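Local atomic coordinates of SusD-like carbohydrate binding protein (Bacteroides vulgatus, PDB entry 3LEW), a protein that probably binds carbohydrate at the cell outer membrane as a member of the SusD family of nutrient-binding proteins. Residues W308-G313 with L443-Q448; D58-S63 with Y321-N326; N52-S57 with Y284-D289; L396-E401 with E405-I410. All coordinates share one frame; numbering follows the deposited sequence.

The four contacts run from the four-stranded mixed sheet into the helical body. Contact 1 spans strands 306-309 and 440-448 of that sheet, and contact 2, its centre about 10 Å away, uses strand 321-326, which lies between them. Contact 2 also reaches strand 59-61, paired antiparallel with strand 286-288 of contact 3; their centres are about 8 Å apart. Contact 3 meets contact 4 through Asp53 and Ser408, the centres being about 11 Å apart, whereas contacts 1 and 4 do not touch. Along the chain the order is 52-57, 58-63, 284-289, 308-313, 321-326, 396-401, 405-410, 443-448, so early and late sequence are knitted together between sheet and helices.

Contact 1: residues W308-G313 with L443-Q448; sequences WATDPG and LKKKTQ
Trp308 and Thr447 meet across a four-stranded mixed sheet without being on adjacent strands: strand 321-326 runs between 306-309 and 440-448, and the indole has to extend past it. The CA atoms of the two residues are accordingly 8.0 Å apart, and the contact is made by side chains and one carbonyl oxygen. The main interaction is CH-pi. Thr447 CG2 lies 3.6 Å from the centroid of the six-membered ring of Trp308, only 11° off the ring normal, which places the methyl over the face. The Thr447 torsion (chi1 42°) sets OG1 between the backbone N and carbonyl carbon, and this hydroxyl bonds to Pro425 O while CG2 is given to the indole. The rim of the same ring is met differently: Gln448 O comes in at the edge, in the ring plane, 3.9 Å from Trp308 CZ3. Val322, Met324, Ile429 and the ring of Tyr424 add further packing around the tryptophan. The remaining interaction is aliphatic. Lys445 bends at its second torsion, its NZ bonding to the carbonyls of Val316 and Ala319, and this brings Lys445 CE within 4.1 Å of Thr310 CG2.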
loop_
_atom_site.group_PDB
_atom_site.type_symbol
_atom_site.label_atom_id
_atom_site.label_comp_id
_atom_site.label_asym_id
_atom_site.label_seq_id
_atom_site.Cartn_x
_atom_site.Cartn_y
_atom_site.Cartn_z
ATOM N N TRP A 308 -4.863 -7.146 23.655
ATOM C CA TRP A 308 -3.688 -6.774 24.455
ATOM C C TRP A 308 -2.745 -7.943 24.593
ATOM O O TRP A 308 -3.173 -9.079 24.838
ATOM C CB TRP A 308 -4.114 -6.362 25.866
ATOM C CG TRP A 308 -5.017 -5.182 25.956
ATOM C CD1 TRP A 308 -6.307 -5.181 26.405
ATOM C CD2 TRP A 308 -4.704 -3.810 25.625
ATOM N NE1 TRP A 308 -6.821 -3.908 26.354
ATOM C CE2 TRP A 308 -5.866 -3.048 25.873
ATOM C CE3 TRP A 308 -3.570 -3.167 25.133
ATOM C CZ2 TRP A 308 -5.914 -1.680 25.673
ATOM C CZ3 TRP A 308 -3.611 -1.807 24.928
ATOM C CH2 TRP A 308 -4.788 -1.074 25.188
ATOM N N ALA A 309 -1.458 -7.677 24.513
ATOM C CA ALA A 309 -0.463 -8.678 24.834
ATOM C C ALA A 309 0.841 -7.992 25.161
ATOM O O ALA A 309 1.141 -6.878 24.670
ATOM C CB ALA A 309 -0.255 -9.703 23.631
ATOM N N THR A 310 1.659 -8.689 25.919
ATOM C CA THR A 310 3.026 -8.273 26.146
ATOM C C THR A 310 3.872 -8.597 24.890
ATOM O O THR A 310 3.458 -9.387 24.011
ATOM C CB THR A 310 3.603 -8.971 27.401
ATOM O OG1 THR A 310 3.339 -10.377 27.327
ATOM C CG2 THR A 310 2.957 -8.421 28.681
ATOM N N ASP A 311 5.063 -8.003 24.822
ATOM C CA ASP A 311 5.965 -8.170 23.660
ATOM C C ASP A 311 6.260 -9.663 23.436
ATOM O O ASP A 311 6.514 -10.409 24.389
ATOM C CB ASP A 311 7.257 -7.399 23.864
ATOM C CG ASP A 311 7.060 -5.863 23.853
ATOM O OD1 ASP A 311 6.075 -5.355 23.273
ATOM O OD2 ASP A 311 7.955 -5.181 24.398
ATOM N N PRO A 312 6.168 -10.118 22.180
ATOM C CA PRO A 312 6.288 -11.561 21.938
ATOM C C PRO A 312 7.709 -12.030 22.279
ATOM O O PRO A 312 8.698 -11.425 21.870
ATOM C CB PRO A 312 5.951 -11.706 20.443
ATOM C CG PRO A 312 6.234 -10.365 19.876
ATOM C CD PRO A 312 5.922 -9.362 20.952
ATOM N N GLY A 313 7.800 -13.070 23.079
ATOM C CA GLY A 313 9.098 -13.553 23.545
ATOM C C GLY A 313 9.548 -13.030 24.911
ATOM O O GLY A 313 10.391 -13.670 25.544
ATOM N N LEU A 443 -2.260 -10.938 35.465
ATOM C CA LEU A 443 -1.348 -9.927 36.021
ATOM C C LEU A 443 -1.850 -8.502 35.696
ATOM O O LEU A 443 -2.493 -8.284 34.657
ATOM C CB LEU A 443 0.030 -10.086 35.378
ATOM C CG LEU A 443 1.162 -10.932 35.965
ATOM C CD1 LEU A 443 0.699 -12.119 36.800
ATOM C CD2 LEU A 443 2.068 -11.379 34.824
ATOM N N LYS A 444 -1.509 -7.530 36.543
ATOM C CA LYS A 444 -1.774 -6.118 36.253
ATOM C C LYS A 444 -0.708 -5.569 35.285
ATOM O O LYS A 444 0.487 -5.737 35.519
ATOM C CB LYS A 444 -1.760 -5.255 37.526
ATOM C CG LYS A 444 -2.949 -5.485 38.531
ATOM C CD LYS A 444 -4.250 -4.761 38.103
ATOM C CE LYS A 444 -5.444 -5.060 39.028
ATOM N NZ LYS A 444 -6.759 -4.963 38.299
ATOM N N LYS A 445 -1.156 -4.928 34.204
ATOM C CA LYS A 445 -0.263 -4.276 33.233
ATOM C C LYS A 445 -0.784 -2.905 32.803
ATOM O O LYS A 445 -1.980 -2.696 32.676
ATOM C CB LYS A 445 -0.118 -5.139 31.969
ATOM C CG LYS A 445 0.397 -6.524 32.193
ATOM C CD LYS A 445 1.799 -6.507 32.724
ATOM C CE LYS A 445 2.373 -7.896 32.738
ATOM N NZ LYS A 445 3.585 -7.956 33.572
ATOM N N LYS A 446 0.125 -1.987 32.512
ATOM C CA LYS A 446 -0.220 -0.706 31.912
ATOM C C LYS A 446 -0.514 -0.844 30.424
ATOM O O LYS A 446 0.117 -1.636 29.762
ATOM C CB LYS A 446 0.903 0.298 32.075
ATOM C CG LYS A 446 1.009 0.787 33.518
ATOM C CD LYS A 446 1.405 2.231 33.543
ATOM C CE LYS A 446 2.838 2.382 33.866
ATOM N NZ LYS A 446 3.017 2.450 35.356
ATOM N N THR A 447 -1.464 -0.061 29.930
ATOM C CA THR A 447 -1.911 -0.145 28.534
ATOM C C THR A 447 -1.299 1.003 27.727
ATOM O O THR A 447 -1.359 2.155 28.126
ATOM C CB THR A 447 -3.447 -0.025 28.453
ATOM O OG1 THR A 447 -3.887 1.008 29.359
ATOM C CG2 THR A 447 -4.128 -1.371 28.842
ATOM N N GLN A 448 -0.736 0.694 26.560
ATOM C CA GLN A 448 -0.157 1.716 25.683
ATOM C C GLN A 448 -0.977 1.929 24.419
ATOM O O GLN A 448 -1.148 0.984 23.618
ATOM C CB GLN A 448 1.263 1.291 25.271
ATOM C CG GLN A 448 2.030 2.322 24.444
ATOM C CD GLN A 448 2.234 3.612 25.187
ATOM O OE1 GLN A 448 2.775 3.626 26.306
ATOM N NE2 GLN A 448 1.785 4.716 24.582
#

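Contact 2: residues D58-S63 with Y321-N326; sequences DVVLNS and YVWMRN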
loop_
_atom_site.group_PDB
_atom_site.type_symbol
_atom_site.label_atom_id
_atom_site.label_comp_id
_atom_site.label_asym_id
_atom_site.label_seq_id
_atom_site.Cartn_x
_atom_site.Cartn_y
_atom_site.Cartn_z
ATOM N N ASP A 58 -4.313 4.660 12.610
ATOM C CA ASP A 58 -4.666 3.369 13.235
ATOM C C ASP A 58 -3.524 2.517 13.765
ATOM O O ASP A 58 -3.757 1.382 14.312
ATOM C CB ASP A 58 -5.502 2.559 12.261
ATOM C CG ASP A 58 -6.722 3.328 11.787
ATOM O OD1 ASP A 58 -7.350 3.953 12.676
ATOM O OD2 ASP A 58 -6.965 3.366 10.548
ATOM N N VAL A 59 -2.313 3.026 13.631
ATOM C CA VAL A 59 -1.095 2.274 13.972
ATOM C C VAL A 59 -0.283 3.081 14.967
ATOM O O VAL A 59 -0.105 4.286 14.781
ATOM C CB VAL A 59 -0.265 1.974 12.684
ATOM C CG1 VAL A 59 1.133 1.379 12.997
ATOM C CG2 VAL A 59 -1.075 1.047 11.737
ATOM N N VAL A 60 0.152 2.412 16.038
ATOM C CA VAL A 60 1.071 2.909 17.045
ATOM C C VAL A 60 2.403 2.160 16.913
ATOM O O VAL A 60 2.402 0.916 17.041
ATOM C CB VAL A 60 0.505 2.590 18.473
ATOM C CG1 VAL A 60 1.423 3.096 19.568
ATOM C CG2 VAL A 60 -0.939 3.140 18.660
ATOM N N LEU A 61 3.499 2.877 16.737
ATOM C CA LEU A 61 4.825 2.285 16.688
ATOM C C LEU A 61 5.434 2.214 18.097
ATOM O O LEU A 61 5.339 3.163 18.899
ATOM C CB LEU A 61 5.735 3.055 15.731
ATOM C CG LEU A 61 5.798 2.579 14.285
ATOM C CD1 LEU A 61 6.531 1.244 14.105
ATOM C CD2 LEU A 61 4.365 2.508 13.615
ATOM N N ASN A 62 6.072 1.084 18.396
ATOM C CA ASN A 62 6.930 1.030 19.567
ATOM C C ASN A 62 8.268 1.725 19.273
ATOM O O ASN A 62 8.441 2.416 18.254
ATOM C CB ASN A 62 7.015 -0.419 20.177
ATOM C CG ASN A 62 7.829 -1.376 19.336
ATOM O OD1 ASN A 62 8.579 -0.934 18.459
ATOM N ND2 ASN A 62 7.699 -2.690 19.597
ATOM N N SER A 63 9.208 1.553 20.177
ATOM C CA SER A 63 10.505 2.204 20.219
ATOM C C SER A 63 11.595 1.445 19.468
ATOM O O SER A 63 12.768 1.837 19.526
ATOM C CB SER A 63 10.962 2.263 21.689
ATOM O OG SER A 63 11.344 0.980 22.186
ATOM N N TYR A 321 4.232 -3.060 30.252
ATOM C CA TYR A 321 3.133 -2.656 29.386
ATOM C C TYR A 321 2.575 -3.797 28.575
ATOM O O TYR A 321 3.300 -4.740 28.207
ATOM C CB TYR A 321 3.655 -1.610 28.405
ATOM C CG TYR A 321 3.875 -0.247 29.026
ATOM C CD1 TYR A 321 2.848 0.691 29.079
ATOM C CD2 TYR A 321 5.111 0.114 29.533
ATOM C CE1 TYR A 321 3.034 1.947 29.670
ATOM C CE2 TYR A 321 5.314 1.376 30.097
ATOM C CZ TYR A 321 4.263 2.287 30.165
ATOM O OH TYR A 321 4.453 3.548 30.716
ATOM N N VAL A 322 1.299 -3.665 28.222
ATOM C CA VAL A 322 0.730 -4.376 27.105
ATOM C C VAL A 322 0.454 -3.333 26.002
ATOM O O VAL A 322 0.172 -2.169 26.292
ATOM C CB VAL A 322 -0.567 -5.139 27.478
ATOM C CG1 VAL A 322 -0.247 -6.310 28.379
ATOM C CG2 VAL A 322 -1.602 -4.246 28.161
ATOM N N TRP A 323 0.559 -3.766 24.750
ATOM C CA TRP A 323 0.185 -2.970 23.603
ATOM C C TRP A 323 -0.924 -3.745 22.897
ATOM O O TRP A 323 -1.039 -4.966 23.062
ATOM C CB TRP A 323 1.361 -2.803 22.646
ATOM C CG TRP A 323 2.606 -2.158 23.224
ATOM C CD1 TRP A 323 3.365 -2.609 24.257
ATOM C CD2 TRP A 323 3.217 -0.946 22.785
ATOM N NE1 TRP A 323 4.402 -1.765 24.495
ATOM C CE2 TRP A 323 4.365 -0.749 23.581
ATOM C CE3 TRP A 323 2.943 -0.037 21.761
ATOM C CZ2 TRP A 323 5.211 0.362 23.430
ATOM C CZ3 TRP A 323 3.803 1.074 21.596
ATOM C CH2 TRP A 323 4.922 1.244 22.420
HETATM N N MSE A 324 -1.715 -3.073 22.071
HETATM C CA MSE A 324 -2.763 -3.750 21.320
HETATM C C MSE A 324 -2.117 -4.371 20.069
HETATM O O MSE A 324 -1.514 -3.662 19.271
HETATM C CB MSE A 324 -3.904 -2.766 21.009
HETATM C CG MSE A 324 -5.122 -3.381 20.252
HETATM SE SE MSE A 324 -6.306 -4.394 21.360
HETATM C CE MSE A 324 -7.040 -2.919 22.341
ATOM N N ARG A 325 -2.235 -5.675 19.943
ATOM C CA ARG A 325 -1.681 -6.415 18.835
ATOM C C ARG A 325 -2.752 -6.782 17.854
ATOM O O ARG A 325 -3.921 -6.889 18.195
ATOM C CB ARG A 325 -1.043 -7.725 19.329
ATOM C CG ARG A 325 -0.193 -7.634 20.545
ATOM C CD ARG A 325 0.983 -6.684 20.384
ATOM N NE ARG A 325 1.627 -6.531 21.686
ATOM C CZ ARG A 325 2.865 -6.061 21.875
ATOM N NH1 ARG A 325 3.610 -5.635 20.864
ATOM N NH2 ARG A 325 3.321 -5.925 23.088
ATOM N N ASN A 326 -2.336 -6.960 16.590
ATOM C CA ASN A 326 -3.164 -7.550 15.566
ATOM C C ASN A 326 -2.530 -8.893 15.151
ATOM O O ASN A 326 -1.389 -8.914 14.722
ATOM C CB ASN A 326 -3.264 -6.601 14.348
ATOM C CG ASN A 326 -4.451 -6.900 13.461
ATOM O OD1 ASN A 326 -5.014 -8.042 13.466
ATOM N ND2 ASN A 326 -4.863 -5.884 12.682
HETATM O O HOH W 1 5.646 -3.336 21.649
#
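Trp323 reaches from strand 321-326 of the four-stranded mixed sheet to Val60 and Asn62, in and just after strand 59-61, past strand 286-288, which pairs antiparallel with 59-61. It has the most surface buried here, and its six-membered ring does the touching. Asn62, next in buried area, lays its CB over one face of that ring, 3.9 Å from the centroid and 25° off the normal, a CH-pi contact displaced toward the rim. Its closest approach is 3.5 Å, from Asn62 CB to Trp323 CH2. The torsion of Asn62 (chi1 72°) holds CG between the backbone N and the carbonyl carbon, and the amide leads away from the indole: OD1 accepts from Lys64 N and ND2 donates to Tyr283 O. Val60, third in buried area, approaches in one of its two conformers with CG1 near the ring plane at the edge, 3.7 Å from Trp323 CZ3. A water links the residue just after strand 59-61 to strand 321-326. The guanidinium of Arg325, salt-bridged to Asp311, lies with one face against Trp323 CB, and the water, over the indole face that Asn62 CB covers, accepts from Asn62 ND2 at 3.0 Å and from Arg325 NH1 at 3.2 Å.

Contact 3: residues N52-S57 with Y284-D289; sequences NDAMGS and YSFNVD
Ser57 O and Asp289 OD2 stand 3.4 Å apart although both are acceptors, so this approach cannot be a hydrogen bond. The Asp289 torsion, with CG opposite the backbone N (chi1 -179°), points the carboxylate at the Ser57 carbonyl. Both groups find donors beyond the pair: His450 NE2 gives a hydrogen bond to Ser57 O, and Tyr291 N to Asp289 OD1. The rest of the contact is apolar and centres on Phe286, whose ring abuts the last turn of helix 46-54. Its CZ lies 4.2 Å from Ala54 CB, while Asp53 CB sits at the ring edge, near its plane, 4.4 Å from CE2. These are loose van der Waals distances, and Leu61, Val59 and Phe67 pack against the same ring, Phe67 edge-to-face. The carboxylate of Asp53 is engaged elsewhere, with OD1 bonded to Ser408 OG. The backbone that presents Phe286 is sharply bent, with a weak bond of 3.0 Å from Asn287 N to Ser285 O. Beside it Asn287 ND2 donates to Tyr284 O at 3.1 Å. The result is a helix C-terminus packed against a two-stranded antiparallel sheet by the aromatic residue at the centre of an inverse gamma turn.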
loop_
_atom_site.group_PDB
_atom_site.type_symbol
_atom_site.label_atom_id
_atom_site.label_comp_id
_atom_site.label_asym_id
_atom_site.label_seq_id
_atom_site.Cartn_x
_atom_site.Cartn_y
_atom_site.Cartn_z
ATOM N N ASN A 52 3.410 4.084 4.950
ATOM C CA ASN A 52 2.067 4.582 4.700
ATOM C C ASN A 52 1.102 4.336 5.852
ATOM O O ASN A 52 0.267 5.168 6.139
ATOM C CB ASN A 52 1.464 4.033 3.399
ATOM C CG ASN A 52 2.201 4.541 2.133
ATOM O OD1 ASN A 52 3.078 5.437 2.225
ATOM N ND2 ASN A 52 1.945 3.879 0.987
ATOM N N ASP A 53 1.204 3.182 6.481
ATOM C CA ASP A 53 0.373 2.879 7.628
ATOM C C ASP A 53 0.865 3.509 8.903
ATOM O O ASP A 53 0.049 3.907 9.734
ATOM C CB ASP A 53 0.217 1.341 7.772
ATOM C CG ASP A 53 -0.629 0.751 6.658
ATOM O OD1 ASP A 53 -1.599 1.417 6.185
ATOM O OD2 ASP A 53 -0.350 -0.391 6.256
ATOM N N ALA A 54 2.189 3.606 9.098
ATOM C CA ALA A 54 2.734 4.303 10.246
ATOM C C ALA A 54 2.297 5.769 10.243
ATOM O O ALA A 54 2.124 6.381 11.292
ATOM C CB ALA A 54 4.306 4.191 10.278
HETATM N N MSE A 55 2.058 6.312 9.063
HETATM C CA MSE A 55 1.647 7.712 8.934
HETATM C C MSE A 55 0.095 7.911 8.914
HETATM O O MSE A 55 -0.402 8.910 8.385
HETATM C CB MSE A 55 2.344 8.222 7.676
HETATM C CG MSE A 55 3.873 8.312 7.872
HETATM SE SE MSE A 55 4.814 8.656 6.259
HETATM C CE MSE A 55 4.291 10.494 5.897
ATOM N N GLY A 56 -0.634 7.001 9.574
ATOM C CA GLY A 56 -2.061 7.028 9.591
ATOM C C GLY A 56 -2.613 7.151 11.009
ATOM O O GLY A 56 -1.881 7.481 11.975
ATOM N N SER A 57 -3.900 6.890 11.128
ATOM C CA SER A 57 -4.605 7.058 12.382
ATOM C C SER A 57 -4.657 5.806 13.202
ATOM O O SER A 57 -5.106 5.876 14.349
ATOM C CB SER A 57 -6.050 7.525 12.095
ATOM O OG SER A 57 -6.035 8.809 11.450
ATOM N N TYR A 284 8.409 -6.341 16.406
ATOM C CA TYR A 284 6.993 -6.367 16.826
ATOM C C TYR A 284 6.441 -4.944 17.011
ATOM O O TYR A 284 5.848 -4.625 18.043
ATOM C CB TYR A 284 6.816 -7.207 18.112
ATOM C CG TYR A 284 7.931 -7.119 19.094
ATOM C CD1 TYR A 284 9.041 -7.938 18.987
ATOM C CD2 TYR A 284 7.885 -6.207 20.161
ATOM C CE1 TYR A 284 10.107 -7.850 19.886
ATOM C CE2 TYR A 284 8.943 -6.112 21.055
ATOM C CZ TYR A 284 10.034 -6.935 20.925
ATOM O OH TYR A 284 11.073 -6.887 21.864
ATOM N N SER A 285 6.626 -4.102 16.006
ATOM C CA SER A 285 6.526 -2.643 16.222
ATOM C C SER A 285 5.237 -1.995 15.720
ATOM O O SER A 285 4.862 -0.933 16.228
ATOM C CB SER A 285 7.716 -1.944 15.583
ATOM O OG SER A 285 7.816 -2.280 14.194
ATOM N N PHE A 286 4.589 -2.631 14.748
ATOM C CA PHE A 286 3.310 -2.129 14.159
ATOM C C PHE A 286 2.128 -2.528 15.023
ATOM O O PHE A 286 1.411 -3.477 14.734
ATOM C CB PHE A 286 3.162 -2.581 12.700
ATOM C CG PHE A 286 3.842 -1.668 11.723
ATOM C CD1 PHE A 286 5.216 -1.504 11.747
ATOM C CD2 PHE A 286 3.120 -0.916 10.837
ATOM C CE1 PHE A 286 5.886 -0.614 10.863
ATOM C CE2 PHE A 286 3.782 -0.032 9.964
ATOM C CZ PHE A 286 5.144 0.106 9.988
ATOM N N ASN A 287 1.951 -1.796 16.126
ATOM C CA ASN A 287 0.905 -2.116 17.053
ATOM C C ASN A 287 -0.329 -1.293 16.702
ATOM O O ASN A 287 -0.296 -0.424 15.801
ATOM C CB ASN A 287 1.410 -1.916 18.447
ATOM C CG ASN A 287 2.522 -2.902 18.778
ATOM O OD1 ASN A 287 2.250 -4.083 18.966
ATOM N ND2 ASN A 287 3.773 -2.424 18.809
ATOM N N VAL A 288 -1.396 -1.573 17.412
ATOM C CA VAL A 288 -2.705 -1.069 17.012
ATOM C C VAL A 288 -3.123 0.096 17.926
ATOM O O VAL A 288 -2.947 0.033 19.136
ATOM C CB VAL A 288 -3.745 -2.193 17.057
ATOM C CG1 VAL A 288 -5.118 -1.678 16.585
ATOM C CG2 VAL A 288 -3.285 -3.401 16.255
ATOM N N ASP A 289 -3.705 1.145 17.361
ATOM C CA ASP A 289 -4.446 2.120 18.211
ATOM C C ASP A 289 -5.551 1.367 18.951
ATOM O O ASP A 289 -6.461 0.811 18.330
ATOM C CB ASP A 289 -5.077 3.193 17.329
ATOM C CG ASP A 289 -5.831 4.261 18.110
ATOM O OD1 ASP A 289 -5.873 4.207 19.368
ATOM O OD2 ASP A 289 -6.397 5.162 17.439
#

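Contact 4: residues L396-E401 with E405-I410; sequences LERRKE and EGFSLI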
loop_
_atom_site.group_PDB
_atom_site.type_symbol
_atom_site.label_atom_id
_atom_site.label_comp_id
_atom_site.label_asym_id
_atom_site.label_seq_id
_atom_site.Cartn_x
_atom_site.Cartn_y
_atom_site.Cartn_z
ATOM N N LEU A 396 -14.108 4.272 6.309
ATOM C CA LEU A 396 -13.911 3.577 7.578
ATOM C C LEU A 396 -13.719 2.091 7.337
ATOM O O LEU A 396 -12.828 1.474 7.924
ATOM C CB LEU A 396 -15.054 3.809 8.566
ATOM C CG LEU A 396 -14.936 5.123 9.343
ATOM C CD1 LEU A 396 -16.296 5.537 9.881
ATOM C CD2 LEU A 396 -13.922 4.990 10.458
ATOM N N GLU A 397 -14.535 1.520 6.471
ATOM C CA GLU A 397 -14.385 0.081 6.149
ATOM C C GLU A 397 -13.037 -0.204 5.457
ATOM O O GLU A 397 -12.454 -1.266 5.673
ATOM C CB GLU A 397 -15.603 -0.435 5.354
ATOM C CG GLU A 397 -15.739 -1.939 5.325
ATOM C CD GLU A 397 -15.890 -2.573 6.696
ATOM O OE1 GLU A 397 -16.670 -2.086 7.545
ATOM O OE2 GLU A 397 -15.149 -3.541 6.929
ATOM N N ARG A 398 -12.516 0.722 4.629
ATOM C CA ARG A 398 -11.142 0.582 4.129
ATOM C C ARG A 398 -10.108 0.475 5.270
ATOM O O ARG A 398 -9.230 -0.355 5.205
ATOM C CB ARG A 398 -10.739 1.763 3.222
ATOM C CG ARG A 398 -11.476 1.792 1.908
ATOM C CD ARG A 398 -11.114 3.050 1.075
ATOM N NE ARG A 398 -9.711 3.071 0.744
ATOM C CZ ARG A 398 -9.136 2.508 -0.322
ATOM N NH1 ARG A 398 -9.844 1.894 -1.241
ATOM N NH2 ARG A 398 -7.812 2.565 -0.459
ATOM N N ARG A 399 -10.196 1.351 6.281
ATOM C CA ARG A 399 -9.272 1.321 7.412
ATOM C C ARG A 399 -9.389 0.003 8.161
ATOM O O ARG A 399 -8.375 -0.539 8.611
ATOM C CB ARG A 399 -9.561 2.498 8.357
ATOM C CG ARG A 399 -9.133 3.854 7.709
ATOM C CD ARG A 399 -9.733 5.002 8.470
ATOM N NE ARG A 399 -9.324 5.002 9.866
ATOM C CZ ARG A 399 -9.896 5.771 10.798
ATOM N NH1 ARG A 399 -10.897 6.589 10.481
ATOM N NH2 ARG A 399 -9.481 5.744 12.050
ATOM N N LYS A 400 -10.605 -0.485 8.270
ATOM C CA LYS A 400 -10.882 -1.712 9.035
ATOM C C LYS A 400 -10.379 -2.946 8.283
ATOM O O LYS A 400 -9.718 -3.789 8.864
ATOM C CB LYS A 400 -12.366 -1.835 9.317
ATOM C CG LYS A 400 -12.905 -0.815 10.305
ATOM C CD LYS A 400 -14.428 -0.768 10.250
ATOM C CE LYS A 400 -15.080 -2.101 10.743
ATOM N NZ LYS A 400 -16.557 -2.137 10.439
ATOM N N GLU A 401 -10.691 -3.026 7.010
ATOM C CA GLU A 401 -10.374 -4.221 6.195
ATOM C C GLU A 401 -8.928 -4.258 5.732
ATOM O O GLU A 401 -8.368 -5.348 5.575
ATOM C CB GLU A 401 -11.325 -4.291 4.990
ATOM C CG GLU A 401 -11.051 -5.422 3.947
ATOM C CD GLU A 401 -11.222 -6.836 4.473
ATOM O OE1 GLU A 401 -11.805 -7.024 5.563
ATOM O OE2 GLU A 401 -10.782 -7.783 3.774
ATOM N N GLU A 405 -1.939 -2.929 5.366
ATOM C CA GLU A 405 -1.619 -3.311 3.985
ATOM C C GLU A 405 -1.122 -2.176 3.092
ATOM O O GLU A 405 -0.841 -2.409 1.924
ATOM C CB GLU A 405 -2.842 -3.976 3.350
ATOM C CG GLU A 405 -3.162 -5.328 4.016
ATOM C CD GLU A 405 -4.404 -5.965 3.449
ATOM O OE1 GLU A 405 -4.370 -6.494 2.288
ATOM O OE2 GLU A 405 -5.398 -5.948 4.200
ATOM N N GLY A 406 -0.969 -0.982 3.647
ATOM C CA GLY A 406 -0.279 0.104 2.966
ATOM C C GLY A 406 -1.087 1.273 2.422
ATOM O O GLY A 406 -0.585 2.005 1.576
ATOM N N PHE A 407 -2.297 1.485 2.930
ATOM C CA PHE A 407 -3.207 2.459 2.352
ATOM C C PHE A 407 -3.479 3.676 3.243
ATOM O O PHE A 407 -4.080 4.633 2.754
ATOM C CB PHE A 407 -4.557 1.801 2.062
ATOM C CG PHE A 407 -4.498 0.679 1.063
ATOM C CD1 PHE A 407 -4.596 0.930 -0.283
ATOM C CD2 PHE A 407 -4.346 -0.639 1.481
ATOM C CE1 PHE A 407 -4.531 -0.115 -1.201
ATOM C CE2 PHE A 407 -4.308 -1.698 0.564
ATOM C CZ PHE A 407 -4.420 -1.422 -0.779
ATOM N N SER A 408 -3.085 3.671 4.516
ATOM C CA SER A 408 -3.607 4.736 5.401
ATOM C C SER A 408 -3.253 6.144 4.920
ATOM O O SER A 408 -4.120 6.998 4.794
ATOM C CB SER A 408 -3.147 4.597 6.857
ATOM O OG SER A 408 -3.494 3.326 7.432
ATOM N N LEU A 409 -1.974 6.386 4.625
ATOM C CA LEU A 409 -1.545 7.730 4.160
ATOM C C LEU A 409 -2.126 8.033 2.797
ATOM O O LEU A 409 -2.433 9.174 2.487
ATOM C CB LEU A 409 -0.029 7.800 4.073
ATOM C CG LEU A 409 0.596 9.128 3.590
ATOM C CD1 LEU A 409 0.367 10.290 4.609
ATOM C CD2 LEU A 409 2.126 8.919 3.310
ATOM N N ILE A 410 -2.243 7.005 1.950
ATOM C CA ILE A 410 -2.730 7.213 0.574
ATOM C C ILE A 410 -4.158 7.718 0.584
ATOM O O ILE A 410 -4.513 8.654 -0.117
ATOM C CB ILE A 410 -2.687 5.871 -0.235
ATOM C CG1 ILE A 410 -1.241 5.326 -0.291
ATOM C CG2 ILE A 410 -3.401 6.035 -1.589
ATOM C CD1 ILE A 410 -0.193 6.280 -0.806
#
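Arg398 reaches Phe407 by a bend at its third torsion (chi3 62°) after an extended CA-CB-CG-CD run, and Phe407 meets it with CG opposite its own carbonyl carbon (chi1 -62°). Together these bring Arg398 NH2 to 3.6 Å from Phe407 CD1. The guanidinium and ring planes are 89° apart, so the groups are crossed and do not stack. Asp411 OD2 forms a salt bridge with Arg398 NE, which should help fix the rotation of the guanidinium. The second approach sets two acceptors side by side, without a bond between them: Glu405 OE2 lies 3.3 Å from Glu401 O. Lys328 NZ resolves it by bonding to both, the carbonyl as a hydrogen bond and the carboxylate as a salt bridge. Arg345 likewise spans the two acids, NH2 on Glu405 OE2 and NH1 on Glu401 OE2, and probably offsets the like charges of these carboxylate oxygens, 5.7 Å apart. Within helix 387-401, Lys400 NZ forms a salt bridge of 2.9 Å with Glu397 OE1. The contact thus closes the short turn between helices 387-401 and 408-414, with Tyr215 of helix 202-215 against both Arg398 and Phe407, helix 346-359 beside them through Glu348 and Glu355, and Arg345 supplied by the end of strand 341-345.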